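Local structure of toxin RelG (Mycobacterium tuberculosis, 3G5O) at residues Pro53-Gly57 and Phe68-Arg72; Thr74-Tyr79 and Ile90-Arg96; Thr19-Thr23 and Ala45-Ser50. The protein cleaves RNA, preferentially at the 3'-end of purine ribonucleotides, as the toxin of a type II toxin-antitoxin system whose cognate antitoxin neutralises it. All coordinates share one frame. Residue numbers count along the deposited sequence, not the author numbering.

The three contacts illustrate how a small RelE-family toxin is built on one mixed sheet: helix 35-51 covers one face, while the Rv2865 antitoxin chain binds residues of the other and extends the sheet at strand 19-23. Contact 2 is the mid-sheet hairpin; contact 1 lies beside it, centres about 10 Å apart, joined by Phe-68 O to Tyr-79 N at 2.8 Å. Contact 3 sets helix 35-51 against strand 19-23, meeting contact 2 (centres about 12 Å apart) where Ile-90 CD1 lies 3.4 Å from Leu-49 CD2. A salt bridge, Arg-72 NH1 to Asp-48 OD2 at 3.0 Å, ties contacts 1 and 3. A Tris molecule, probably from the crystallisation liquor, bridges contact 1.

Contact 1 (Pro53-Gly57 and Phe68-Arg72). With TRS (2-amino-2-hydroxymethyl-propane-1,3-diol), chain I.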
loop_
_atom_site.group_PDB
_atom_site.type_symbol
_atom_site.label_atom_id
_atom_site.label_comp_id
_atom_site.label_asym_id
_atom_site.label_seq_id
_atom_site.Cartn_x
_atom_site.Cartn_y
_atom_site.Cartn_z
ATOM N N PRO C 53 -12.061 -1.676 -20.202
ATOM C CA PRO C 53 -10.915 -1.980 -19.326
ATOM C C PRO C 53 -10.700 -0.927 -18.262
ATOM O O PRO C 53 -10.205 -1.250 -17.166
ATOM C CB PRO C 53 -9.716 -2.009 -20.282
ATOM C CG PRO C 53 -10.203 -1.465 -21.584
ATOM C CD PRO C 53 -11.672 -1.567 -21.624
ATOM N N LEU C 54 -11.041 0.329 -18.569
ATOM C CA LEU C 54 -10.987 1.379 -17.531
ATOM C C LEU C 54 -12.168 1.346 -16.588
ATOM O O LEU C 54 -12.002 1.571 -15.404
ATOM C CB LEU C 54 -10.806 2.811 -18.097
ATOM C CG LEU C 54 -9.413 3.104 -18.694
ATOM C CD1 LEU C 54 -9.416 4.374 -19.558
ATOM C CD2 LEU C 54 -8.275 3.150 -17.629
ATOM N N ARG C 55 -13.367 1.067 -17.065
ATOM C CA ARG C 55 -14.504 1.216 -16.148
ATOM C C ARG C 55 -14.611 0.072 -15.133
ATOM O O ARG C 55 -15.109 0.271 -14.030
ATOM C CB ARG C 55 -15.835 1.454 -16.901
ATOM C CG ARG C 55 -15.850 2.725 -17.807
ATOM C CD ARG C 55 -16.560 3.975 -17.173
ATOM N NE ARG C 55 -15.994 5.263 -17.653
ATOM C CZ ARG C 55 -16.609 6.460 -17.624
ATOM N NH1 ARG C 55 -17.851 6.587 -17.169
ATOM N NH2 ARG C 55 -15.981 7.553 -18.070
ATOM N N VAL C 56 -14.123 -1.116 -15.478
ATOM C CA VAL C 56 -14.322 -2.253 -14.571
ATOM C C VAL C 56 -13.236 -2.341 -13.487
ATOM O O VAL C 56 -13.355 -3.137 -12.580
ATOM C CB VAL C 56 -14.399 -3.584 -15.325
ATOM C CG1 VAL C 56 -15.561 -3.558 -16.308
ATOM C CG2 VAL C 56 -13.060 -3.889 -16.060
ATOM N N GLY C 57 -12.152 -1.582 -13.625
ATOM C CA GLY C 57 -11.087 -1.693 -12.648
ATOM C C GLY C 57 -10.674 -0.339 -12.124
ATOM O O GLY C 57 -11.242 0.672 -12.551
ATOM N N PHE C 68 -3.669 -2.138 -13.141
ATOM C CA PHE C 68 -5.064 -1.941 -12.758
ATOM C C PHE C 68 -5.556 -3.221 -12.113
ATOM O O PHE C 68 -5.069 -4.317 -12.453
ATOM C CB PHE C 68 -5.935 -1.671 -13.996
ATOM C CG PHE C 68 -5.619 -0.369 -14.668
ATOM C CD1 PHE C 68 -6.419 0.758 -14.443
ATOM C CD2 PHE C 68 -4.518 -0.262 -15.527
ATOM C CE1 PHE C 68 -6.105 1.992 -15.065
ATOM C CE2 PHE C 68 -4.202 0.971 -16.136
ATOM C CZ PHE C 68 -4.989 2.081 -15.907
ATOM N N SER C 69 -6.552 -3.086 -11.241
ATOM C CA SER C 69 -7.166 -4.233 -10.601
ATOM C C SER C 69 -8.667 -4.207 -10.861
ATOM O O SER C 69 -9.333 -3.205 -10.570
ATOM C CB SER C 69 -6.915 -4.156 -9.099
ATOM O OG SER C 69 -7.488 -5.289 -8.454
ATOM N N ALA C 70 -9.218 -5.296 -11.387
ATOM C CA ALA C 70 -10.669 -5.360 -11.535
ATOM C C ALA C 70 -11.180 -6.507 -10.657
ATOM O O ALA C 70 -10.626 -7.599 -10.694
ATOM C CB ALA C 70 -11.059 -5.601 -13.011
ATOM N N ARG C 71 -12.234 -6.264 -9.899
ATOM C CA ARG C 71 -12.809 -7.276 -9.011
ATOM C C ARG C 71 -14.213 -7.602 -9.480
ATOM O O ARG C 71 -14.996 -6.658 -9.787
ATOM C CB ARG C 71 -12.872 -6.745 -7.559
ATOM C CG ARG C 71 -13.475 -7.740 -6.568
ATOM C CD ARG C 71 -13.552 -7.175 -5.118
ATOM N NE ARG C 71 -14.617 -6.186 -5.016
ATOM C CZ ARG C 71 -15.922 -6.476 -4.904
ATOM N NH1 ARG C 71 -16.343 -7.746 -4.841
ATOM N NH2 ARG C 71 -16.818 -5.481 -4.834
ATOM N N ARG C 72 -14.528 -8.900 -9.529
ATOM C CA ARG C 72 -15.919 -9.397 -9.602
ATOM C C ARG C 72 -16.126 -10.463 -8.522
ATOM O O ARG C 72 -15.494 -11.516 -8.553
ATOM C CB ARG C 72 -16.263 -9.986 -10.988
ATOM C CG ARG C 72 -16.279 -8.986 -12.144
ATOM C CD ARG C 72 -17.521 -8.101 -12.027
ATOM N NE ARG C 72 -17.513 -6.955 -12.946
ATOM C CZ ARG C 72 -18.033 -6.992 -14.172
ATOM N NH1 ARG C 72 -18.570 -8.127 -14.640
ATOM N NH2 ARG C 72 -17.996 -5.903 -14.942
HETATM C C TRS I . -12.884 -2.317 -8.331
HETATM C C1 TRS I . -12.980 -0.913 -8.950
HETATM C C2 TRS I . -13.882 -3.248 -8.998
HETATM C C3 TRS I . -13.112 -2.219 -6.824
HETATM N N TRS I . -11.530 -2.883 -8.510
HETATM O O1 TRS I . -13.796 -0.786 -10.094
HETATM O O2 TRS I . -13.296 -3.677 -10.196
HETATM O O3 TRS I . -12.983 -0.857 -6.466
HETATM O O HOH W 1 -15.139 -5.053 -11.990
#
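A turn packs here against a strand of the sheet it is about to join. Its apolar part has two centres: Leu-54 CD2 rests 3.6 Å from Phe-68 CE1, and Val-56 CG2 lies 4.0 Å from Ala-70 CB. Val-56 CG1 also packs on the guanidinium of Arg-72, 3.6 Å from NH2, a group in salt bridge with Asp-48. At Gly-57 the backbones close in, CA lying 3.1 Å from Ser-69 O; a beta carbon there would clash with Ser-69 O. Between the backbones sits a Tris molecule, probably a crystallisation additive. Its O2 donates to Val-56 O over a very short 2.4 Å and accepts from Arg-71 N at 2.8 Å, while its N donates to Ser-69 O at 3.0 Å. One water donates to Val-56 O and Arg-71 O, both at 2.7 Å, and accepts from Arg-72 NE at 3.2 Å. The loop after helix 35-51 thus leads at Gly-57 into strand 57-59, beside strand 68-72, while Phe-44 of that helix touches Val-56, Ala-70 and Arg-72.

Contact 2 (Thr74-Tyr79 and Ile90-Arg96); sequences TYRLLY and ILRVDHR
A beta hairpin with a classic bulge joins two extended strands; the axes of segments 75-79 and 90-95 approach to 4.5 Å, their N-to-C directions 158° apart. Ile-90 and Tyr-79 form a non-hydrogen-bonded pair, Ile-90 CD1 lying 3.8 Å from Tyr-79 CB and 3.9 Å from Leu-77 CD2. Leu-91 turns to phi/psi -94/-39, so it and Arg-92 both face Leu-78: Leu-91 N donates to Leu-78 O at 2.8 Å, Arg-92 N weakly to Leu-78 O at 3.4 Å, and Leu-78 N to Arg-92 O at 2.9 Å. Val-93/Leu-77 (CG2 to CG 4.2 Å) and His-95/Tyr-75 (CA to CA 4.2 Å) are non-hydrogen-bonded pairs. Between them Asp-94 N donates to Arg-76 O at 2.9 Å, Arg-76 N to Asp-94 O at 2.7 Å. Arg-96 N closes on Thr-74 O at 3.0 Å. Tyr-75 and Tyr-79, both chi1 p, lead away. Arg-76 salt-bridges Glu-57 and Asp-94 hydrogen-bonds Tyr-60, both of the Rv2865 chain: the apolar face serves the toxin's core, the charged face its antitoxin interface.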
loop_
_atom_site.group_PDB
_atom_site.type_symbol
_atom_site.label_atom_id
_atom_site.label_comp_id
_atom_site.label_asym_id
_atom_site.label_seq_id
_atom_site.Cartn_x
_atom_site.Cartn_y
_atom_site.Cartn_z
ATOM N N THR C 74 -15.409 -12.556 -5.671
ATOM C CA THR C 74 -14.242 -12.900 -4.879
ATOM C C THR C 74 -12.985 -13.037 -5.722
ATOM O O THR C 74 -11.921 -13.351 -5.180
ATOM C CB THR C 74 -14.460 -14.212 -4.114
ATOM O OG1 THR C 74 -14.982 -15.178 -5.030
ATOM C CG2 THR C 74 -15.504 -13.966 -2.955
ATOM N N TYR C 75 -13.090 -12.828 -7.035
ATOM C CA TYR C 75 -11.855 -12.807 -7.847
ATOM C C TYR C 75 -11.421 -11.424 -8.334
ATOM O O TYR C 75 -12.259 -10.484 -8.513
ATOM C CB TYR C 75 -11.860 -13.837 -8.988
ATOM C CG TYR C 75 -12.877 -13.574 -10.072
ATOM C CD1 TYR C 75 -12.610 -12.640 -11.067
ATOM C CD2 TYR C 75 -14.114 -14.225 -10.078
ATOM C CE1 TYR C 75 -13.521 -12.394 -12.065
ATOM C CE2 TYR C 75 -15.075 -13.970 -11.112
ATOM C CZ TYR C 75 -14.729 -13.054 -12.100
ATOM O OH TYR C 75 -15.605 -12.697 -13.111
ATOM N N ARG C 76 -10.107 -11.310 -8.543
ATOM C CA ARG C 76 -9.502 -10.112 -9.093
ATOM C C ARG C 76 -8.525 -10.402 -10.207
ATOM O O ARG C 76 -7.797 -11.400 -10.180
ATOM C CB ARG C 76 -8.787 -9.303 -8.007
ATOM C CG ARG C 76 -9.734 -8.628 -7.003
ATOM C CD ARG C 76 -8.874 -8.123 -5.826
ATOM N NE ARG C 76 -9.562 -7.138 -4.997
ATOM C CZ ARG C 76 -10.332 -7.431 -3.943
ATOM N NH1 ARG C 76 -10.524 -8.700 -3.580
ATOM N NH2 ARG C 76 -10.897 -6.441 -3.238
ATOM N N LEU C 77 -8.495 -9.514 -11.187
ATOM C CA LEU C 77 -7.483 -9.588 -12.228
ATOM C C LEU C 77 -6.627 -8.365 -12.085
ATOM O O LEU C 77 -7.157 -7.263 -11.860
ATOM C CB LEU C 77 -8.144 -9.549 -13.607
ATOM C CG LEU C 77 -8.718 -10.885 -14.067
ATOM C CD1 LEU C 77 -9.961 -11.193 -13.215
ATOM C CD2 LEU C 77 -9.148 -10.867 -15.514
ATOM N N LEU C 78 -5.329 -8.562 -12.249
ATOM C CA LEU C 78 -4.341 -7.477 -12.293
ATOM C C LEU C 78 -3.885 -7.328 -13.744
ATOM O O LEU C 78 -3.465 -8.302 -14.372
ATOM C CB LEU C 78 -3.127 -7.823 -11.425
ATOM C CG LEU C 78 -1.984 -6.789 -11.324
ATOM C CD1 LEU C 78 -2.497 -5.599 -10.521
ATOM C CD2 LEU C 78 -0.733 -7.413 -10.646
ATOM N N TYR C 79 -3.915 -6.121 -14.291
ATOM C CA TYR C 79 -3.675 -5.999 -15.741
ATOM C C TYR C 79 -3.043 -4.693 -16.159
ATOM O O TYR C 79 -2.981 -3.785 -15.346
ATOM C CB TYR C 79 -4.954 -6.232 -16.552
ATOM C CG TYR C 79 -6.106 -5.349 -16.202
ATOM C CD1 TYR C 79 -6.419 -4.249 -16.998
ATOM C CD2 TYR C 79 -6.911 -5.614 -15.079
ATOM C CE1 TYR C 79 -7.518 -3.417 -16.698
ATOM C CE2 TYR C 79 -8.001 -4.791 -14.762
ATOM C CZ TYR C 79 -8.307 -3.700 -15.588
ATOM O OH TYR C 79 -9.389 -2.883 -15.290
ATOM N N ILE C 90 -3.271 -9.364 -19.005
ATOM C CA ILE C 90 -3.510 -9.819 -17.643
ATOM C C ILE C 90 -2.210 -10.380 -17.093
ATOM O O ILE C 90 -1.652 -11.304 -17.675
ATOM C CB ILE C 90 -4.543 -10.979 -17.616
ATOM C CG1 ILE C 90 -5.755 -10.642 -18.491
ATOM C CG2 ILE C 90 -4.949 -11.337 -16.162
ATOM C CD1 ILE C 90 -6.492 -9.419 -18.014
ATOM N N LEU C 91 -1.774 -9.853 -15.959
ATOM C CA LEU C 91 -0.544 -10.236 -15.281
ATOM C C LEU C 91 -0.817 -11.299 -14.233
ATOM O O LEU C 91 -0.016 -12.220 -14.088
ATOM C CB LEU C 91 0.058 -9.004 -14.557
ATOM C CG LEU C 91 0.183 -7.759 -15.436
ATOM C CD1 LEU C 91 0.811 -6.688 -14.587
ATOM C CD2 LEU C 91 1.001 -7.967 -16.802
ATOM N N ARG C 92 -1.939 -11.172 -13.526
ATOM C CA ARG C 92 -2.280 -12.066 -12.420
ATOM C C ARG C 92 -3.787 -12.228 -12.286
ATOM O O ARG C 92 -4.583 -11.309 -12.611
ATOM C CB ARG C 92 -1.756 -11.525 -11.066
ATOM C CG ARG C 92 -0.206 -11.321 -10.933
ATOM C CD ARG C 92 0.555 -12.669 -10.895
ATOM N NE ARG C 92 0.014 -13.613 -9.903
ATOM C CZ ARG C 92 0.407 -13.649 -8.618
ATOM N NH1 ARG C 92 1.327 -12.807 -8.160
ATOM N NH2 ARG C 92 -0.124 -14.530 -7.784
ATOM N N VAL C 93 -4.176 -13.377 -11.740
ATOM C CA VAL C 93 -5.582 -13.630 -11.359
ATOM C C VAL C 93 -5.553 -14.178 -9.933
ATOM O O VAL C 93 -4.721 -15.062 -9.588
ATOM C CB VAL C 93 -6.263 -14.662 -12.302
ATOM C CG1 VAL C 93 -7.741 -14.868 -11.886
ATOM C CG2 VAL C 93 -6.202 -14.170 -13.738
ATOM N N ASP C 94 -6.425 -13.662 -9.088
ATOM C CA ASP C 94 -6.461 -14.154 -7.712
ATOM C C ASP C 94 -7.923 -14.351 -7.271
ATOM O O ASP C 94 -8.815 -13.540 -7.640
ATOM C CB ASP C 94 -5.764 -13.182 -6.780
ATOM C CG ASP C 94 -5.318 -13.852 -5.444
ATOM O OD1 ASP C 94 -4.565 -14.866 -5.465
ATOM O OD2 ASP C 94 -5.710 -13.355 -4.399
ATOM N N HIS C 95 -8.141 -15.384 -6.478
ATOM C CA HIS C 95 -9.460 -15.678 -5.942
ATOM C C HIS C 95 -9.329 -15.889 -4.454
ATOM O O HIS C 95 -8.486 -16.677 -4.019
ATOM C CB HIS C 95 -10.025 -16.966 -6.555
ATOM C CG HIS C 95 -11.259 -17.445 -5.857
ATOM N ND1 HIS C 95 -11.271 -18.566 -5.060
ATOM C CD2 HIS C 95 -12.500 -16.913 -5.789
ATOM C CE1 HIS C 95 -12.482 -18.724 -4.549
ATOM N NE2 HIS C 95 -13.243 -17.724 -4.961
ATOM N N ARG C 96 -10.145 -15.169 -3.681
ATOM C CA ARG C 96 -10.135 -15.297 -2.220
ATOM C C ARG C 96 -11.562 -15.372 -1.758
ATOM O O ARG C 96 -12.263 -14.345 -1.755
ATOM C CB ARG C 96 -9.500 -14.074 -1.549
ATOM C CG ARG C 96 -8.053 -13.838 -1.856
ATOM C CD ARG C 96 -7.054 -14.768 -1.141
ATOM N NE ARG C 96 -5.815 -14.853 -1.946
ATOM C CZ ARG C 96 -4.969 -15.888 -1.953
ATOM N NH1 ARG C 96 -5.171 -16.946 -1.165
ATOM N NH2 ARG C 96 -3.900 -15.864 -2.751
#

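Contact 3 (Thr19-Thr23 and Ala45-Ser50); sequences TVRFT and AFGDLS
This is a buried helix-on-sheet contact, in which the C-terminal part of helix 35-51 packs over strand 19-23, outermost within this chain, through apolar side chains. The strand is extended; its axis and that of helix segment 45-50 approach to 8.5 Å, with 124° between their N-to-C directions, and Val-20 CA lies 6.1 Å from Ser-50 CA. The helix widens into a pi-type turn at 45-49, with Phe-46 at phi/psi -92/1, Gly-47 at -118/-101 and a weak Ser-50 N to Ala-45 O bond of 3.3 Å. Val-20 (chi1 t) points at the helix and makes the most contacts: CG2 is 3.3 Å from Ala-45 O, CG1 4.1 Å from Ala-45 CB, and CB 3.8 Å from Phe-46 CE1. Phe-22 (chi1 m) sets CZ 3.7 Å from Ala-45 CB; its ring meets that of Phe-46 obliquely, centroids 5.8 Å apart, planes at 53°. Leu-49 reaches on to Ile-90 of strand 87-95, while a strand of the Rv2865 antitoxin chain pairs antiparallel with Phe-22 and Thr-23, extending the sheet.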
loop_
_atom_site.group_PDB
_atom_site.type_symbol
_atom_site.label_atom_id
_atom_site.label_comp_id
_atom_site.label_asym_id
_atom_site.label_seq_id
_atom_site.Cartn_x
_atom_site.Cartn_y
_atom_site.Cartn_z
ATOM N N THR C 19 -8.168 -6.013 -27.315
ATOM C CA THR C 19 -7.737 -7.401 -27.394
ATOM C C THR C 19 -7.109 -7.812 -26.051
ATOM O O THR C 19 -6.194 -7.167 -25.593
ATOM C CB THR C 19 -6.638 -7.562 -28.476
ATOM O OG1 THR C 19 -7.147 -7.072 -29.708
ATOM C CG2 THR C 19 -6.196 -9.033 -28.650
ATOM N N VAL C 20 -7.581 -8.899 -25.463
ATOM C CA VAL C 20 -7.148 -9.288 -24.105
ATOM C C VAL C 20 -6.217 -10.467 -24.267
ATOM O O VAL C 20 -6.492 -11.383 -25.063
ATOM C CB VAL C 20 -8.344 -9.660 -23.179
ATOM C CG1 VAL C 20 -7.821 -10.307 -21.827
ATOM C CG2 VAL C 20 -9.177 -8.437 -22.873
ATOM N N ARG C 21 -5.090 -10.427 -23.552
ATOM C CA ARG C 21 -4.083 -11.484 -23.624
ATOM C C ARG C 21 -3.720 -11.840 -22.185
ATOM O O ARG C 21 -3.754 -10.965 -21.301
ATOM C CB ARG C 21 -2.804 -10.969 -24.310
ATOM C CG ARG C 21 -2.953 -10.333 -25.689
ATOM C CD ARG C 21 -2.967 -11.339 -26.805
ATOM N NE ARG C 21 -1.764 -12.170 -26.926
ATOM C CZ ARG C 21 -1.635 -13.139 -27.848
ATOM N NH1 ARG C 21 -2.614 -13.339 -28.725
ATOM N NH2 ARG C 21 -0.547 -13.903 -27.905
ATOM N N PHE C 22 -3.329 -13.088 -21.954
ATOM C CA PHE C 22 -2.905 -13.533 -20.622
ATOM C C PHE C 22 -1.418 -13.812 -20.779
ATOM O O PHE C 22 -1.003 -14.458 -21.765
ATOM C CB PHE C 22 -3.589 -14.866 -20.213
ATOM C CG PHE C 22 -5.004 -14.714 -19.672
ATOM C CD1 PHE C 22 -5.261 -14.924 -18.320
ATOM C CD2 PHE C 22 -6.065 -14.435 -20.521
ATOM C CE1 PHE C 22 -6.554 -14.795 -17.799
ATOM C CE2 PHE C 22 -7.364 -14.303 -20.027
ATOM C CZ PHE C 22 -7.600 -14.515 -18.651
ATOM N N THR C 23 -0.639 -13.348 -19.809
ATOM C CA THR C 23 0.777 -13.732 -19.691
ATOM C C THR C 23 0.826 -15.182 -19.193
ATOM O O THR C 23 -0.186 -15.733 -18.719
ATOM C CB THR C 23 1.538 -12.853 -18.674
ATOM O OG1 THR C 23 0.877 -12.905 -17.398
ATOM C CG2 THR C 23 1.616 -11.387 -19.145
ATOM N N ALA C 45 -12.827 -11.746 -18.634
ATOM C CA ALA C 45 -11.634 -11.209 -19.317
ATOM C C ALA C 45 -11.982 -10.907 -20.768
ATOM O O ALA C 45 -11.637 -9.841 -21.278
ATOM C CB ALA C 45 -10.472 -12.196 -19.253
ATOM N N PHE C 46 -12.699 -11.812 -21.420
ATOM C CA PHE C 46 -12.971 -11.626 -22.851
ATOM C C PHE C 46 -14.267 -10.887 -23.178
ATOM O O PHE C 46 -14.598 -10.703 -24.354
ATOM C CB PHE C 46 -12.855 -12.978 -23.590
ATOM C CG PHE C 46 -11.444 -13.541 -23.544
ATOM C CD1 PHE C 46 -10.378 -12.805 -24.050
ATOM C CD2 PHE C 46 -11.171 -14.761 -22.931
ATOM C CE1 PHE C 46 -9.075 -13.307 -23.994
ATOM C CE2 PHE C 46 -9.874 -15.287 -22.884
ATOM C CZ PHE C 46 -8.822 -14.555 -23.397
ATOM N N GLY C 47 -14.987 -10.481 -22.133
ATOM C CA GLY C 47 -16.273 -9.799 -22.271
ATOM C C GLY C 47 -16.199 -8.409 -21.674
ATOM O O GLY C 47 -15.662 -7.504 -22.303
ATOM N N ASP C 48 -16.720 -8.234 -20.458
ATOM C CA ASP C 48 -16.698 -6.936 -19.794
ATOM C C ASP C 48 -15.338 -6.251 -19.715
ATOM O O ASP C 48 -15.272 -5.034 -19.863
ATOM C CB ASP C 48 -17.348 -6.987 -18.398
ATOM C CG ASP C 48 -18.859 -7.250 -18.465
ATOM O OD1 ASP C 48 -19.440 -7.214 -19.592
ATOM O OD2 ASP C 48 -19.466 -7.517 -17.402
ATOM N N LEU C 49 -14.272 -6.999 -19.422
ATOM C CA LEU C 49 -12.955 -6.367 -19.302
ATOM C C LEU C 49 -12.431 -5.841 -20.645
ATOM O O LEU C 49 -11.857 -4.714 -20.736
ATOM C CB LEU C 49 -11.937 -7.311 -18.669
ATOM C CG LEU C 49 -10.509 -6.812 -18.699
ATOM C CD1 LEU C 49 -10.321 -5.635 -17.728
ATOM C CD2 LEU C 49 -9.544 -7.969 -18.399
ATOM N N SER C 50 -12.608 -6.666 -21.665
ATOM C CA SER C 50 -12.332 -6.284 -23.044
ATOM C C SER C 50 -13.079 -5.019 -23.464
ATOM O O SER C 50 -12.482 -4.112 -24.056
ATOM C CB SER C 50 -12.763 -7.419 -23.967
ATOM O OG SER C 50 -12.526 -7.036 -25.285
#